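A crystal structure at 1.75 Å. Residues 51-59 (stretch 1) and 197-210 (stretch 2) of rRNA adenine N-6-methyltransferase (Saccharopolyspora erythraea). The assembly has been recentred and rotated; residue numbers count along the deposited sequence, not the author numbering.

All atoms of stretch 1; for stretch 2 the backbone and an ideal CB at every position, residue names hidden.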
ATOM      1  N   ASN A  51     -14.452  10.929   9.046  1.00 76.50           N
ATOM      2  CA  ASN A  51     -15.334  10.112   8.217  1.00 76.35           C
ATOM      3  C   ASN A  51     -15.369   8.670   8.712  1.00 65.52           C
ATOM      4  O   ASN A  51     -14.337   8.002   8.779  1.00 61.20           O
ATOM      5  CB  ASN A  51     -14.890  10.159   6.755  1.00 85.12           C
ATOM      6  CG  ASN A  51     -14.924  11.558   6.185  1.00 94.97           C
ATOM      7  OD1 ASN A  51     -15.833  12.337   6.474  1.00101.11           O
ATOM      8  ND2 ASN A  51     -13.926  11.891   5.375  1.00 96.28           N
ATOM      9  N   PHE A  52     -16.565   8.193   9.047  1.00 59.71           N
ATOM     10  CA  PHE A  52     -16.755   6.889   9.669  1.00 54.98           C
ATOM     11  C   PHE A  52     -17.569   6.008   8.734  1.00 49.02           C
ATOM     12  O   PHE A  52     -18.724   6.320   8.431  1.00 48.36           O
ATOM     13  CB  PHE A  52     -17.454   7.029  11.023  1.00 58.83           C
ATOM     14  CG  PHE A  52     -16.706   7.886  12.000  1.00 64.10           C
ATOM     15  CD1 PHE A  52     -16.734   9.269  11.892  1.00 69.37           C
ATOM     16  CD2 PHE A  52     -15.972   7.313  13.023  1.00 64.47           C
ATOM     17  CE1 PHE A  52     -16.039  10.063  12.787  1.00 71.38           C
ATOM     18  CE2 PHE A  52     -15.277   8.102  13.924  1.00 66.67           C
ATOM     19  CZ  PHE A  52     -15.311   9.478  13.805  1.00 69.68           C
ATOM     20  N   LEU A  53     -16.966   4.913   8.280  1.00 47.63           N
ATOM     21  CA  LEU A  53     -17.662   3.968   7.415  1.00 44.54           C
ATOM     22  C   LEU A  53     -18.703   3.199   8.221  1.00 42.42           C
ATOM     23  O   LEU A  53     -18.372   2.563   9.227  1.00 42.72           O
ATOM     24  CB  LEU A  53     -16.655   3.012   6.775  1.00 41.82           C
ATOM     25  CG  LEU A  53     -17.219   1.950   5.827  1.00 44.25           C
ATOM     26  CD1 LEU A  53     -17.861   2.587   4.600  1.00 44.78           C
ATOM     27  CD2 LEU A  53     -16.126   0.975   5.411  1.00 42.25           C
ATOM     28  N   ARG A  54     -19.962   3.248   7.777  1.00 39.89           N
ATOM     29  CA  ARG A  54     -21.054   2.573   8.466  1.00 46.08           C
ATOM     30  C   ARG A  54     -21.632   1.394   7.695  1.00 41.81           C
ATOM     31  O   ARG A  54     -22.345   0.583   8.290  1.00 39.46           O
ATOM     32  CB  ARG A  54     -22.189   3.566   8.759  1.00 58.18           C
ATOM     33  CG  ARG A  54     -21.771   4.758   9.615  1.00 68.91           C
ATOM     34  CD  ARG A  54     -21.545   4.357  11.062  1.00 75.12           C
ATOM     35  NE  ARG A  54     -22.779   3.882  11.683  1.00 81.14           N
ATOM     36  CZ  ARG A  54     -22.875   3.438  12.932  1.00 82.46           C
ATOM     37  NH1 ARG A  54     -21.810   3.394  13.721  1.00 80.55           N
ATOM     38  NH2 ARG A  54     -24.042   3.029  13.395  1.00 84.34           N
ATOM     39  N   ASP A  55     -21.345   1.279   6.399  1.00 40.46           N
ATOM     40  CA  ASP A  55     -21.938   0.239   5.569  1.00 38.72           C
ATOM     41  C   ASP A  55     -21.403  -1.125   5.989  1.00 33.64           C
ATOM     42  O   ASP A  55     -20.194  -1.374   5.928  1.00 31.89           O
ATOM     43  CB  ASP A  55     -21.628   0.517   4.098  1.00 42.15           C
ATOM     44  CG  ASP A  55     -22.259  -0.492   3.160  1.00 43.47           C
ATOM     45  OD1 ASP A  55     -23.503  -0.507   3.035  1.00 44.88           O
ATOM     46  OD2 ASP A  55     -21.504  -1.265   2.532  1.00 41.11           O
ATOM     47  N   ARG A  56     -22.304  -2.009   6.417  1.00 31.40           N
ATOM     48  CA  ARG A  56     -21.868  -3.295   6.949  1.00 32.73           C
ATOM     49  C   ARG A  56     -21.231  -4.156   5.867  1.00 31.97           C
ATOM     50  O   ARG A  56     -20.276  -4.895   6.137  1.00 30.30           O
ATOM     51  CB  ARG A  56     -23.050  -4.023   7.594  1.00 31.45           C
ATOM     52  CG  ARG A  56     -23.596  -3.329   8.850  1.00 31.75           C
ATOM     53  CD  ARG A  56     -24.761  -4.100   9.472  1.00 34.07           C
ATOM     54  NE  ARG A  56     -24.404  -5.494   9.720  1.00 34.44           N
ATOM     55  CZ  ARG A  56     -23.733  -5.927  10.786  1.00 31.50           C
ATOM     56  NH1 ARG A  56     -23.344  -5.079  11.736  1.00 29.46           N
ATOM     57  NH2 ARG A  56     -23.450  -7.217  10.901  1.00 32.67           N
ATOM     58  N   LYS A  57     -21.737  -4.071   4.635  1.00 33.66           N
ATOM     59  CA  LYS A  57     -21.196  -4.895   3.558  1.00 37.14           C
ATOM     60  C   LYS A  57     -19.758  -4.507   3.241  1.00 33.17           C
ATOM     61  O   LYS A  57     -18.912  -5.375   2.994  1.00 30.98           O
ATOM     62  CB  LYS A  57     -22.076  -4.767   2.314  1.00 52.47           C
ATOM     63  CG  LYS A  57     -21.580  -5.555   1.107  1.00 70.53           C
ATOM     64  CD  LYS A  57     -22.474  -5.326  -0.106  1.00 88.37           C
ATOM     65  CE  LYS A  57     -21.961  -6.069  -1.330  1.00100.17           C
ATOM     66  NZ  LYS A  57     -22.809  -5.823  -2.531  1.00108.61           N
ATOM     67  N   THR A  58     -19.461  -3.212   3.239  1.00 32.63           N
ATOM     68  CA  THR A  58     -18.095  -2.776   2.973  1.00 33.53           C
ATOM     69  C   THR A  58     -17.168  -3.164   4.114  1.00 28.84           C
ATOM     70  O   THR A  58     -16.038  -3.611   3.884  1.00 28.22           O
ATOM     71  CB  THR A  58     -18.072  -1.269   2.748  1.00 35.17           C
ATOM     72  OG1 THR A  58     -19.022  -0.940   1.726  1.00 38.86           O
ATOM     73  CG2 THR A  58     -16.684  -0.806   2.326  1.00 33.50           C
ATOM     74  N   ILE A  59     -17.630  -3.005   5.354  1.00 29.58           N
ATOM     75  CA  ILE A  59     -16.818  -3.390   6.505  1.00 31.18           C
ATOM     76  C   ILE A  59     -16.438  -4.865   6.420  1.00 30.23           C
ATOM     77  O   ILE A  59     -15.278  -5.237   6.637  1.00 27.34           O
ATOM     78  CB  ILE A  59     -17.573  -3.044   7.806  1.00 33.33           C
ATOM     79  CG1 ILE A  59     -17.615  -1.518   7.963  1.00 36.52           C
ATOM     80  CG2 ILE A  59     -16.918  -3.699   9.027  1.00 33.34           C
ATOM     81  CD1 ILE A  59     -18.444  -1.020   9.131  1.00 36.88           C
ATOM     82  N   UNK A 197      -8.837  -2.814  -4.713  1.00 35.29           N
ATOM     83  CA  UNK A 197      -9.900  -3.757  -4.381  1.00 34.23           C
ATOM     84  C   UNK A 197     -11.239  -3.233  -4.890  1.00 36.05           C
ATOM     85  O   UNK A 197     -11.892  -3.881  -5.715  1.00 36.05           O
ATOM     86  CB  UNK A 197      -9.958  -3.999  -2.871  1.00 34.23           C
ATOM     87  N   UNK A 198     -11.669  -2.067  -4.413  1.00 31.93           N
ATOM     88  CA  UNK A 198     -12.940  -1.532  -4.890  1.00 34.38           C
ATOM     89  C   UNK A 198     -13.085  -0.073  -4.478  1.00 34.51           C
ATOM     90  O   UNK A 198     -12.501   0.380  -3.489  1.00 32.72           O
ATOM     91  CB  UNK A 198     -14.110  -2.357  -4.352  1.00 34.38           C
ATOM     92  N   UNK A 199     -13.897   0.647  -5.245  1.00 33.58           N
ATOM     93  CA  UNK A 199     -14.327   1.983  -4.862  1.00 37.72           C
ATOM     94  C   UNK A 199     -15.331   1.907  -3.716  1.00 36.19           C
ATOM     95  O   UNK A 199     -16.101   0.952  -3.600  1.00 37.72           O
ATOM     96  CB  UNK A 199     -14.935   2.717  -6.059  1.00 37.72           C
ATOM     97  N   UNK A 200     -15.324   2.932  -2.868  1.00 35.27           N
ATOM     98  CA  UNK A 200     -16.253   3.032  -1.742  1.00 38.47           C
ATOM     99  C   UNK A 200     -16.942   4.387  -1.840  1.00 42.82           C
ATOM    100  O   UNK A 200     -16.300   5.428  -1.661  1.00 47.12           O
ATOM    101  CB  UNK A 200     -15.537   2.867  -0.400  1.00 38.47           C
ATOM    102  N   UNK A 201     -18.246   4.376  -2.102  1.00 42.09           N
ATOM    103  CA  UNK A 201     -18.976   5.616  -2.334  1.00 45.00           C
ATOM    104  C   UNK A 201     -19.038   6.461  -1.065  1.00 41.27           C
ATOM    105  O   UNK A 201     -19.165   5.939   0.048  1.00 36.20           O
ATOM    106  CB  UNK A 201     -20.389   5.315  -2.838  1.00 45.00           C
ATOM    107  N   UNK A 202     -18.948   7.783  -1.245  1.00 45.58           N
ATOM    108  CA  UNK A 202     -18.979   8.711  -0.119  1.00 55.38           C
ATOM    109  C   UNK A 202     -20.211   8.524   0.762  1.00 51.96           C
ATOM    110  O   UNK A 202     -20.134   8.711   1.981  1.00 52.70           O
ATOM    111  CB  UNK A 202     -18.929  10.151  -0.632  1.00 55.38           C
ATOM    112  N   UNK A 203     -21.355   8.163   0.176  1.00 53.57           N
ATOM    113  CA  UNK A 203     -22.585   8.081   0.956  1.00 61.50           C
ATOM    114  C   UNK A 203     -22.574   6.947   1.974  1.00 54.02           C
ATOM    115  O   UNK A 203     -23.478   6.888   2.815  1.00 51.34           O
ATOM    116  CB  UNK A 203     -23.780   7.909   0.017  1.00 61.50           C
ATOM    117  N   UNK A 204     -21.583   6.058   1.928  1.00 48.51           N
ATOM    118  CA  UNK A 204     -21.487   4.976   2.899  1.00 45.97           C
ATOM    119  C   UNK A 204     -20.802   5.400   4.192  1.00 48.81           C
ATOM    120  O   UNK A 204     -20.681   4.577   5.107  1.00 46.86           O
ATOM    121  CB  UNK A 204     -20.734   3.795   2.284  1.00 45.97           C
ATOM    122  N   UNK A 205     -20.363   6.650   4.294  1.00 56.27           N
ATOM    123  CA  UNK A 205     -19.698   7.167   5.480  1.00 62.95           C
ATOM    124  C   UNK A 205     -20.633   8.102   6.238  1.00 75.30           C
ATOM    125  O   UNK A 205     -21.691   8.503   5.747  1.00 83.39           O
ATOM    126  CB  UNK A 205     -18.404   7.891   5.102  1.00 62.95           C
ATOM    127  N   UNK A 206     -20.218   8.455   7.455  1.00 74.30           N
ATOM    128  CA  UNK A 206     -20.918   9.447   8.262  1.00 77.09           C
ATOM    129  C   UNK A 206     -19.918  10.206   9.129  1.00 73.07           C
ATOM    130  O   UNK A 206     -19.228   9.601   9.960  1.00 68.95           O
ATOM    131  CB  UNK A 206     -21.989   8.783   9.130  1.00 77.09           C
ATOM    132  N   UNK A 207     -19.800  11.531   8.962  1.00 71.18           N
ATOM    133  CA  UNK A 207     -20.568  12.285   7.965  1.00 71.54           C
ATOM    134  C   UNK A 207     -20.126  11.970   6.540  1.00 66.14           C
ATOM    135  O   UNK A 207     -19.060  11.387   6.345  1.00 64.76           O
ATOM    136  CB  UNK A 207     -20.433  13.787   8.224  1.00 71.54           C
ATOM    137  N   UNK A 208     -20.940  12.353   5.566  1.00 60.71           N
ATOM    138  CA  UNK A 208     -20.620  12.082   4.159  1.00 57.87           C
ATOM    139  C   UNK A 208     -19.488  13.005   3.720  1.00 59.12           C
ATOM    140  O   UNK A 208     -19.600  14.231   3.880  1.00 61.24           O
ATOM    141  CB  UNK A 208     -21.848  12.271   3.267  1.00 57.87           C
ATOM    142  N   UNK A 209     -18.380  12.477   3.174  1.00 61.84           N
ATOM    143  CA  UNK A 209     -17.308  13.360   2.690  1.00 66.56           C
ATOM    144  C   UNK A 209     -17.611  13.948   1.321  1.00 80.84           C
ATOM    145  O   UNK A 209     -18.697  13.735   0.773  1.00 85.85           O
ATOM    146  CB  UNK A 209     -15.984  12.596   2.631  1.00 66.56           C
ATOM    147  N   UNK A 210     -16.647  14.677   0.753  1.00 87.17           N
ATOM    148  CA  UNK A 210     -16.826  15.310  -0.548  1.00 96.76           C
ATOM    149  C   UNK A 210     -16.431  14.404  -1.706  1.00 93.28           C
ATOM    150  O   UNK A 210     -17.049  14.476  -2.775  1.00100.82           O
ATOM    151  CB  UNK A 210     -16.012  16.604  -0.611  1.00 96.76           C
TER

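Position 197 lies beyond the reach of stretch 1, so many side chains would serve; it is Val197. At 198 the CA-to-CB bond points toward stretch 1, but nothing there lies within 5.5 Å of the ideal CB. A long side chain could span the gap, and a polar end would suit the hydroxyl of Thr58. The residue is Glu198, extended at chi2 (t); a water donates both to its OE2 (3.2 Å from the water O) and to Thr58 OG1 (2.9 Å from the water O). Position 199 is out of reach and is Lys199.

At 200 the ideal CB stands 4.7 Å from Thr58 CG2, with Leu53 CD1 nearby. Extended backbone angles and methyl neighbours favour a compact, branched aliphatic residue. Val200 places CG2 4.0 Å from Thr58 CG2 and CG1 4.1 Å from Leu53 CD1. Position 201 is out of reach and leaves wide choice; it is Asp201. Position 202, also out of reach, is equally free and is Arg202. Position 203 is no nearer and is Arg203, whose N donates to Asp201 OD1 at 3.0 Å.

Position 204 points toward stretch 1, its ideal CB 3.9 Å from both Asp55 CB and Leu53 CD1. Leucine, isoleucine or methionine could cover these carbons. Leu204 extends CD1 to 3.5 Å from Thr58 OG1, beside the cap in which Asp55 OD2 accepts from Thr58 N (2.9 Å). Its carbonyl O accepts from Arg54 N at 3.1 Å, nearly straight, a bond that any residue could supply.

At 205 the backbone pairs antiparallel with Leu53, and both side chains emerge on the same sheet face. The leucine offers an apolar surface that an aromatic or large aliphatic group could cover. In Phe205, the ring receives Leu53 CD1 over one face, 4.0 Å from its centroid, a CH-pi contact.

Position 206 pairs with Phe52 through two backbone hydrogen bonds, Phe52 N to the position's O (3.1 Å) and its N to Phe52 O (2.8 Å). The ideal CB lies 4.1 Å from Arg54 CG, so a side chain with an aliphatic base fits, whether its end is polar or not. Lys206 is fully extended, and its end leads away from stretch 1.

At 207 the cis peptide bond strongly suggests proline, and Pro207 sets CD 4.4 Å from Phe52 CD1, near the plane of that ring at its edge. Position 208 points away and tolerates much; it is Val208. At 209, CB points toward Asn51, phi is -80°, and a small or cyclic residue would fit; Pro209 packs beside that side chain. Position 210 points away, and Lys210 is poorly ordered.

Stretch 2 197-210: VEKVDRRLFKPVPK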
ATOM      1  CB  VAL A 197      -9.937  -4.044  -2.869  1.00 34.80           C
ATOM      2  CG1 VAL A 197     -11.128  -4.922  -2.516  1.00 33.39           C
ATOM      3  CG2 VAL A 197      -8.641  -4.719  -2.436  1.00 34.23           C
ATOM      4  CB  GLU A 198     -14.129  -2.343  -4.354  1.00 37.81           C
ATOM      5  CG  GLU A 198     -14.370  -2.169  -2.856  1.00 39.07           C
ATOM      6  CD  GLU A 198     -15.565  -2.969  -2.353  1.00 44.44           C
ATOM      7  OE1 GLU A 198     -15.865  -4.027  -2.945  1.00 45.44           O
ATOM      8  OE2 GLU A 198     -16.207  -2.531  -1.372  1.00 45.08           O
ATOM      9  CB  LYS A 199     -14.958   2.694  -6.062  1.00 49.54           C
ATOM     10  CG  LYS A 199     -15.529   4.077  -5.767  1.00 64.38           C
ATOM     11  CD  LYS A 199     -16.261   4.636  -6.983  1.00 81.19           C
ATOM     12  CE  LYS A 199     -16.883   5.993  -6.688  1.00 95.55           C
ATOM     13  NZ  LYS A 199     -17.724   6.481  -7.814  1.00105.44           N
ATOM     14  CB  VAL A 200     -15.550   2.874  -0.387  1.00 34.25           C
ATOM     15  CG1 VAL A 200     -16.563   2.939   0.758  1.00 35.11           C
ATOM     16  CG2 VAL A 200     -14.783   1.565  -0.336  1.00 31.22           C
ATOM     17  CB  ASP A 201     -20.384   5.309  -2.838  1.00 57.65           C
ATOM     18  CG  ASP A 201     -21.068   6.524  -3.438  1.00 71.83           C
ATOM     19  OD1 ASP A 201     -21.304   7.507  -2.705  1.00 76.01           O
ATOM     20  OD2 ASP A 201     -21.354   6.498  -4.652  1.00 78.23           O
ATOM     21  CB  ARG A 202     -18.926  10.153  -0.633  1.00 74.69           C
ATOM     22  CG  ARG A 202     -20.066  10.525  -1.578  1.00 95.40           C
ATOM     23  CD  ARG A 202     -20.035  12.004  -1.949  1.00113.33           C
ATOM     24  NE  ARG A 202     -18.913  12.338  -2.827  1.00124.88           N
ATOM     25  CZ  ARG A 202     -18.997  12.520  -4.142  1.00134.49           C
ATOM     26  NH1 ARG A 202     -20.158  12.411  -4.775  1.00141.24           N
ATOM     27  NH2 ARG A 202     -17.907  12.822  -4.835  1.00134.60           N
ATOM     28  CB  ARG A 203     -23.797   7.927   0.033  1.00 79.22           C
ATOM     29  CG  ARG A 203     -23.836   6.640  -0.772  1.00 96.25           C
ATOM     30  CD  ARG A 203     -25.224   6.406  -1.346  1.00116.94           C
ATOM     31  NE  ARG A 203     -25.709   7.559  -2.101  1.00137.25           N
ATOM     32  CZ  ARG A 203     -26.928   7.656  -2.623  1.00155.12           C
ATOM     33  NH1 ARG A 203     -27.801   6.668  -2.475  1.00159.65           N
ATOM     34  NH2 ARG A 203     -27.277   8.744  -3.293  1.00163.93           N
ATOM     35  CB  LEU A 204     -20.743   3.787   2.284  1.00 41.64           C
ATOM     36  CG  LEU A 204     -21.357   3.206   1.007  1.00 41.39           C
ATOM     37  CD1 LEU A 204     -20.559   2.004   0.529  1.00 39.02           C
ATOM     38  CD2 LEU A 204     -22.825   2.831   1.203  1.00 45.79           C
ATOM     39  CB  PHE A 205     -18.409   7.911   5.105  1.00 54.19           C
ATOM     40  CG  PHE A 205     -17.359   7.043   4.462  1.00 46.32           C
ATOM     41  CD1 PHE A 205     -17.416   6.751   3.108  1.00 43.82           C
ATOM     42  CD2 PHE A 205     -16.297   6.547   5.207  1.00 40.11           C
ATOM     43  CE1 PHE A 205     -16.444   5.964   2.512  1.00 40.07           C
ATOM     44  CE2 PHE A 205     -15.326   5.760   4.618  1.00 34.04           C
ATOM     45  CZ  PHE A 205     -15.398   5.465   3.267  1.00 33.82           C
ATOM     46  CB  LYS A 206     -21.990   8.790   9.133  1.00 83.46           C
ATOM     47  CG  LYS A 206     -22.786   9.782   9.967  1.00 93.08           C
ATOM     48  CD  LYS A 206     -23.816   9.083  10.835  1.00102.57           C
ATOM     49  CE  LYS A 206     -24.580  10.081  11.689  1.00112.10           C
ATOM     50  NZ  LYS A 206     -25.582   9.411  12.562  1.00117.64           N
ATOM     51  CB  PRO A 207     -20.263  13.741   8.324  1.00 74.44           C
ATOM     52  CG  PRO A 207     -18.920  13.691   8.967  1.00 72.20           C
ATOM     53  CD  PRO A 207     -18.891  12.398   9.732  1.00 70.37           C
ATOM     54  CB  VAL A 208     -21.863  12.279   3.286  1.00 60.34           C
ATOM     55  CG1 VAL A 208     -21.544  12.007   1.816  1.00 61.84           C
ATOM     56  CG2 VAL A 208     -22.995  11.378   3.764  1.00 59.65           C
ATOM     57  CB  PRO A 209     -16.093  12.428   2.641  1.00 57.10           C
ATOM     58  CG  PRO A 209     -16.681  11.095   2.331  1.00 53.58           C
ATOM     59  CD  PRO A 209     -18.018  11.054   3.037  1.00 55.19           C
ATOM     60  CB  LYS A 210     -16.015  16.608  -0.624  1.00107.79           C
ATOM     61  CG  LYS A 210     -14.504  16.427  -0.482  1.00113.63           C
ATOM     62  CD  LYS A 210     -13.765  17.746  -0.679  1.00118.53           C
ATOM     63  CE  LYS A 210     -12.276  17.608  -0.396  1.00117.33           C
ATOM     64  NZ  LYS A 210     -11.603  16.659  -1.326  1.00115.15           N
TER
HETATM   65  O   HOH W   1     -18.361  -0.193  -0.964  0.76 43.29           O
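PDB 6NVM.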